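Tail spike protein (Acinetobacter phage vB_AbaP_AS12, PDB 6EU4) probably recognises and degrades the capsular polysaccharide of its Acinetobacter baumannii host as a trimeric tailspike. Local coordinates at residues N346-K358 with G385-Q399. Numbering follows the deposited sequence.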
# COMPACT_ATOMS: atom_id res chain seq x y z
N ASN A 346 -1.08 5.07 -8.60
CA ASN A 346 -1.17 3.63 -8.41
C ASN A 346 -2.48 3.37 -7.70
O ASN A 346 -2.67 3.82 -6.57
CB ASN A 346 -0.01 3.10 -7.58
CG ASN A 346 -0.01 1.59 -7.49
OD1 ASN A 346 -0.96 0.92 -7.93
ND2 ASN A 346 1.09 1.04 -7.01
N ILE A 347 -3.38 2.66 -8.37
CA ILE A 347 -4.71 2.36 -7.83
C ILE A 347 -4.71 0.87 -7.50
O ILE A 347 -4.76 0.03 -8.41
CB ILE A 347 -5.82 2.72 -8.82
CG1 ILE A 347 -5.70 4.20 -9.25
CG2 ILE A 347 -7.16 2.45 -8.22
CD1 ILE A 347 -6.74 4.65 -10.21
N SER A 348 -4.64 0.53 -6.21
CA SER A 348 -4.45 -0.85 -5.78
C SER A 348 -5.72 -1.36 -5.10
O SER A 348 -6.18 -0.78 -4.11
CB SER A 348 -3.24 -0.99 -4.84
OG SER A 348 -3.52 -0.50 -3.54
N ASN A 349 -6.27 -2.45 -5.64
CA ASN A 349 -7.43 -3.12 -5.04
C ASN A 349 -8.61 -2.17 -4.87
O ASN A 349 -9.30 -2.17 -3.85
CB ASN A 349 -7.02 -3.76 -3.71
CG ASN A 349 -7.92 -4.89 -3.29
OD1 ASN A 349 -8.89 -5.22 -3.95
ND2 ASN A 349 -7.57 -5.52 -2.16
N PHE A 350 -8.87 -1.37 -5.90
CA PHE A 350 -10.06 -0.52 -5.94
C PHE A 350 -11.32 -1.38 -6.00
O PHE A 350 -11.31 -2.54 -6.42
CB PHE A 350 -10.02 0.43 -7.15
CG PHE A 350 -10.84 1.67 -6.97
CD1 PHE A 350 -10.31 2.76 -6.31
CD2 PHE A 350 -12.14 1.75 -7.46
CE1 PHE A 350 -11.04 3.91 -6.11
CE2 PHE A 350 -12.89 2.92 -7.28
CZ PHE A 350 -12.35 3.99 -6.60
N ASN A 351 -12.44 -0.80 -5.54
CA ASN A 351 -13.73 -1.47 -5.68
C ASN A 351 -14.70 -0.35 -6.08
O ASN A 351 -15.15 0.43 -5.23
CB ASN A 351 -14.11 -2.21 -4.41
CG ASN A 351 -15.39 -3.00 -4.53
OD1 ASN A 351 -16.24 -2.73 -5.38
ND2 ASN A 351 -15.56 -3.99 -3.64
N GLY A 352 -14.95 -0.24 -7.38
CA GLY A 352 -15.78 0.82 -7.93
C GLY A 352 -17.08 0.24 -8.48
O GLY A 352 -17.07 -0.73 -9.23
N GLN A 353 -18.20 0.86 -8.09
CA GLN A 353 -19.52 0.31 -8.35
C GLN A 353 -20.41 1.35 -8.99
O GLN A 353 -20.34 2.53 -8.65
CB GLN A 353 -20.15 -0.20 -7.06
CG GLN A 353 -19.23 -1.18 -6.35
CD GLN A 353 -19.82 -1.75 -5.07
OE1 GLN A 353 -20.99 -1.49 -4.75
NE2 GLN A 353 -19.03 -2.54 -4.33
N ALA A 354 -21.26 0.89 -9.92
CA ALA A 354 -22.32 1.71 -10.48
C ALA A 354 -21.72 2.94 -11.16
O ALA A 354 -22.00 4.09 -10.82
CB ALA A 354 -23.35 2.08 -9.40
N ILE A 355 -20.86 2.66 -12.13
CA ILE A 355 -20.20 3.69 -12.92
C ILE A 355 -20.82 3.66 -14.31
O ILE A 355 -20.63 2.71 -15.09
CB ILE A 355 -18.67 3.50 -12.98
CG1 ILE A 355 -18.07 3.51 -11.56
CG2 ILE A 355 -18.05 4.58 -13.89
CD1 ILE A 355 -16.71 2.82 -11.51
N TYR A 356 -21.57 4.71 -14.64
CA TYR A 356 -22.35 4.77 -15.87
C TYR A 356 -21.54 5.52 -16.93
O TYR A 356 -21.61 6.74 -17.04
CB TYR A 356 -23.69 5.41 -15.58
CG TYR A 356 -24.38 4.59 -14.56
CD1 TYR A 356 -24.92 3.34 -14.89
CD2 TYR A 356 -24.40 4.98 -13.24
CE1 TYR A 356 -25.53 2.54 -13.92
CE2 TYR A 356 -25.02 4.18 -12.26
CZ TYR A 356 -25.56 2.97 -12.61
OH TYR A 356 -26.16 2.20 -11.63
N ASN A 357 -20.75 4.76 -17.69
CA ASN A 357 -19.78 5.32 -18.62
C ASN A 357 -20.44 5.54 -19.99
O ASN A 357 -20.15 4.87 -20.98
CB ASN A 357 -18.55 4.42 -18.73
CG ASN A 357 -18.89 2.98 -19.16
OD1 ASN A 357 -19.84 2.37 -18.68
ND2 ASN A 357 -18.11 2.45 -20.09
N LYS A 358 -21.34 6.52 -20.01
CA LYS A 358 -22.13 6.83 -21.20
C LYS A 358 -22.02 8.28 -21.65
O LYS A 358 -22.85 8.73 -22.45
CB LYS A 358 -23.61 6.49 -20.96
CG LYS A 358 -24.23 7.25 -19.79
CD LYS A 358 -25.74 6.91 -19.65
CE LYS A 358 -26.37 7.74 -18.54
NZ LYS A 358 -27.81 7.40 -18.34
N GLY A 385 -4.66 -5.01 -9.48
CA GLY A 385 -5.92 -5.64 -9.15
C GLY A 385 -7.07 -4.65 -9.22
O GLY A 385 -7.11 -3.76 -10.07
N GLY A 386 -8.03 -4.83 -8.32
CA GLY A 386 -9.22 -4.01 -8.30
C GLY A 386 -10.34 -4.58 -9.15
O GLY A 386 -10.16 -5.48 -9.98
N SER A 387 -11.51 -4.02 -8.90
CA SER A 387 -12.73 -4.35 -9.63
C SER A 387 -13.41 -3.03 -9.98
O SER A 387 -13.64 -2.19 -9.11
CB SER A 387 -13.66 -5.24 -8.80
OG SER A 387 -14.14 -4.57 -7.66
N PHE A 388 -13.70 -2.86 -11.27
CA PHE A 388 -14.22 -1.58 -11.78
C PHE A 388 -15.55 -1.80 -12.48
O PHE A 388 -15.60 -2.38 -13.58
CB PHE A 388 -13.21 -0.94 -12.72
CG PHE A 388 -11.95 -0.53 -12.03
CD1 PHE A 388 -10.89 -1.42 -11.90
CD2 PHE A 388 -11.83 0.73 -11.45
CE1 PHE A 388 -9.72 -1.05 -11.26
CE2 PHE A 388 -10.69 1.10 -10.80
CZ PHE A 388 -9.63 0.21 -10.69
N GLY A 389 -16.61 -1.29 -11.85
CA GLY A 389 -17.97 -1.51 -12.29
C GLY A 389 -18.40 -0.57 -13.40
O GLY A 389 -19.47 0.05 -13.30
N PHE A 390 -17.60 -0.48 -14.47
CA PHE A 390 -18.00 0.30 -15.64
C PHE A 390 -19.16 -0.44 -16.31
O PHE A 390 -19.01 -1.60 -16.71
CB PHE A 390 -16.82 0.44 -16.60
CG PHE A 390 -15.59 1.07 -15.98
CD1 PHE A 390 -15.69 2.21 -15.19
CD2 PHE A 390 -14.35 0.53 -16.20
CE1 PHE A 390 -14.57 2.78 -14.62
CE2 PHE A 390 -13.22 1.08 -15.65
CZ PHE A 390 -13.31 2.19 -14.85
N ALA A 391 -20.32 0.21 -16.41
CA ALA A 391 -21.54 -0.52 -16.74
C ALA A 391 -21.58 -0.98 -18.18
O ALA A 391 -22.24 -1.99 -18.48
CB ALA A 391 -22.78 0.35 -16.44
N TYR A 392 -20.95 -0.24 -19.10
CA TYR A 392 -21.26 -0.37 -20.52
C TYR A 392 -20.06 -0.68 -21.41
O TYR A 392 -19.00 -0.04 -21.32
CB TYR A 392 -21.91 0.91 -21.05
CG TYR A 392 -23.10 1.37 -20.24
CD1 TYR A 392 -24.14 0.50 -19.93
CD2 TYR A 392 -23.16 2.65 -19.75
CE1 TYR A 392 -25.20 0.92 -19.17
CE2 TYR A 392 -24.21 3.07 -18.99
CZ TYR A 392 -25.22 2.21 -18.70
OH TYR A 392 -26.27 2.66 -17.94
N ASN A 393 -20.27 -1.61 -22.33
CA ASN A 393 -19.46 -1.73 -23.53
C ASN A 393 -20.40 -1.65 -24.73
O ASN A 393 -21.60 -1.36 -24.57
CB ASN A 393 -18.58 -2.99 -23.50
CG ASN A 393 -19.37 -4.28 -23.61
OD1 ASN A 393 -20.53 -4.29 -24.06
ND2 ASN A 393 -18.72 -5.39 -23.24
N SER A 394 -19.86 -1.82 -25.94
CA SER A 394 -20.63 -1.41 -27.11
C SER A 394 -21.83 -2.32 -27.37
O SER A 394 -22.75 -1.90 -28.11
CB SER A 394 -19.77 -1.35 -28.38
OG SER A 394 -19.31 -2.65 -28.75
N SER A 395 -21.88 -3.51 -26.79
CA SER A 395 -23.01 -4.41 -26.95
C SER A 395 -24.11 -4.17 -25.91
O SER A 395 -25.13 -4.86 -25.95
CB SER A 395 -22.56 -5.88 -26.91
OG SER A 395 -22.10 -6.29 -25.63
N ASP A 396 -23.95 -3.21 -25.01
CA ASP A 396 -24.97 -3.01 -24.00
C ASP A 396 -26.32 -2.69 -24.66
O ASP A 396 -26.38 -1.84 -25.55
CB ASP A 396 -24.62 -1.92 -23.01
CG ASP A 396 -25.68 -1.78 -21.94
OD1 ASP A 396 -26.66 -1.03 -22.14
OD2 ASP A 396 -25.57 -2.52 -20.92
N PRO A 397 -27.40 -3.35 -24.27
CA PRO A 397 -28.66 -3.18 -25.00
C PRO A 397 -29.36 -1.86 -24.77
O PRO A 397 -30.25 -1.53 -25.57
CB PRO A 397 -29.53 -4.34 -24.50
CG PRO A 397 -28.93 -4.74 -23.21
CD PRO A 397 -27.45 -4.45 -23.29
N THR A 398 -29.02 -1.09 -23.73
CA THR A 398 -29.68 0.21 -23.57
C THR A 398 -28.78 1.40 -23.82
O THR A 398 -29.28 2.46 -24.20
CB THR A 398 -30.32 0.35 -22.18
OG1 THR A 398 -29.31 0.39 -21.17
CG2 THR A 398 -31.27 -0.81 -21.92
N GLN A 399 -27.47 1.25 -23.64
CA GLN A 399 -26.53 2.36 -23.72
C GLN A 399 -25.29 2.03 -24.54
O GLN A 399 -24.35 2.83 -24.55
CB GLN A 399 -26.09 2.80 -22.33
CG GLN A 399 -27.21 3.28 -21.43
CD GLN A 399 -27.73 4.65 -21.78
OE1 GLN A 399 -27.19 5.34 -22.62
NE2 GLN A 399 -28.81 5.06 -21.10
O HOH W 1 -7.23 -1.32 -8.53
O HOH W 2 -16.87 -3.47 -8.64
O HOH W 3 -29.44 8.00 -20.73
O HOH W 4 -27.52 4.91 -17.14
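Gly-386 CA lies 3.2 Å from Phe-350 O in a CA-H...O contact, while its backbone N turns to Glu-344 of the second subunit. Pairing then starts: Ser-387 N donates to Phe-350 O at 2.9 Å, and Ser-387 O receives Gly-352 N in an almost straight bond (175°). A water bridges Ser-387 OG and Gly-352 O. Phe-388 turns inward, its CZ 3.6 Å from Phe-350 CB; the two rings are nearly parallel (2°) but slid so far apart that they barely overlap, while Ile-347 CG2 comes to the edge of the Phe-388 ring. Strands 351-355 and 387-390 pair in parallel as neighbouring rungs of a beta-helix, as in the right-handed parallel beta-helices of phage tailspikes. Phe-388 CB lies over one face of the Phe-390 ring, and both side chains point to the same side of the strand. Gly-389 N bonds to Gly-352 O and its O to Ile-355 N, spanning a beta bulge that shifts the register by one residue. Beyond it, Ile-355 CG2 lies 3.6 Å from Phe-390 CD1 at the ring edge, the two side chains running alongside each other. Ala-391 N closes the ladder on Ile-355 O. A chi1 of 57° turns the Asn-357 amide onto the backbone of Tyr-392, which it grips twice: OD1 takes Tyr-392 N on an in-plane lone pair at 2.9 Å, and ND2 donates to Tyr-392 O at 2.9 Å. The Tyr-392 ring is sandwiched between CB of Ala-391 and CB of Gln-399, and a water joins its OH to Lys-358 NZ, which also forms a salt bridge with Asp-307.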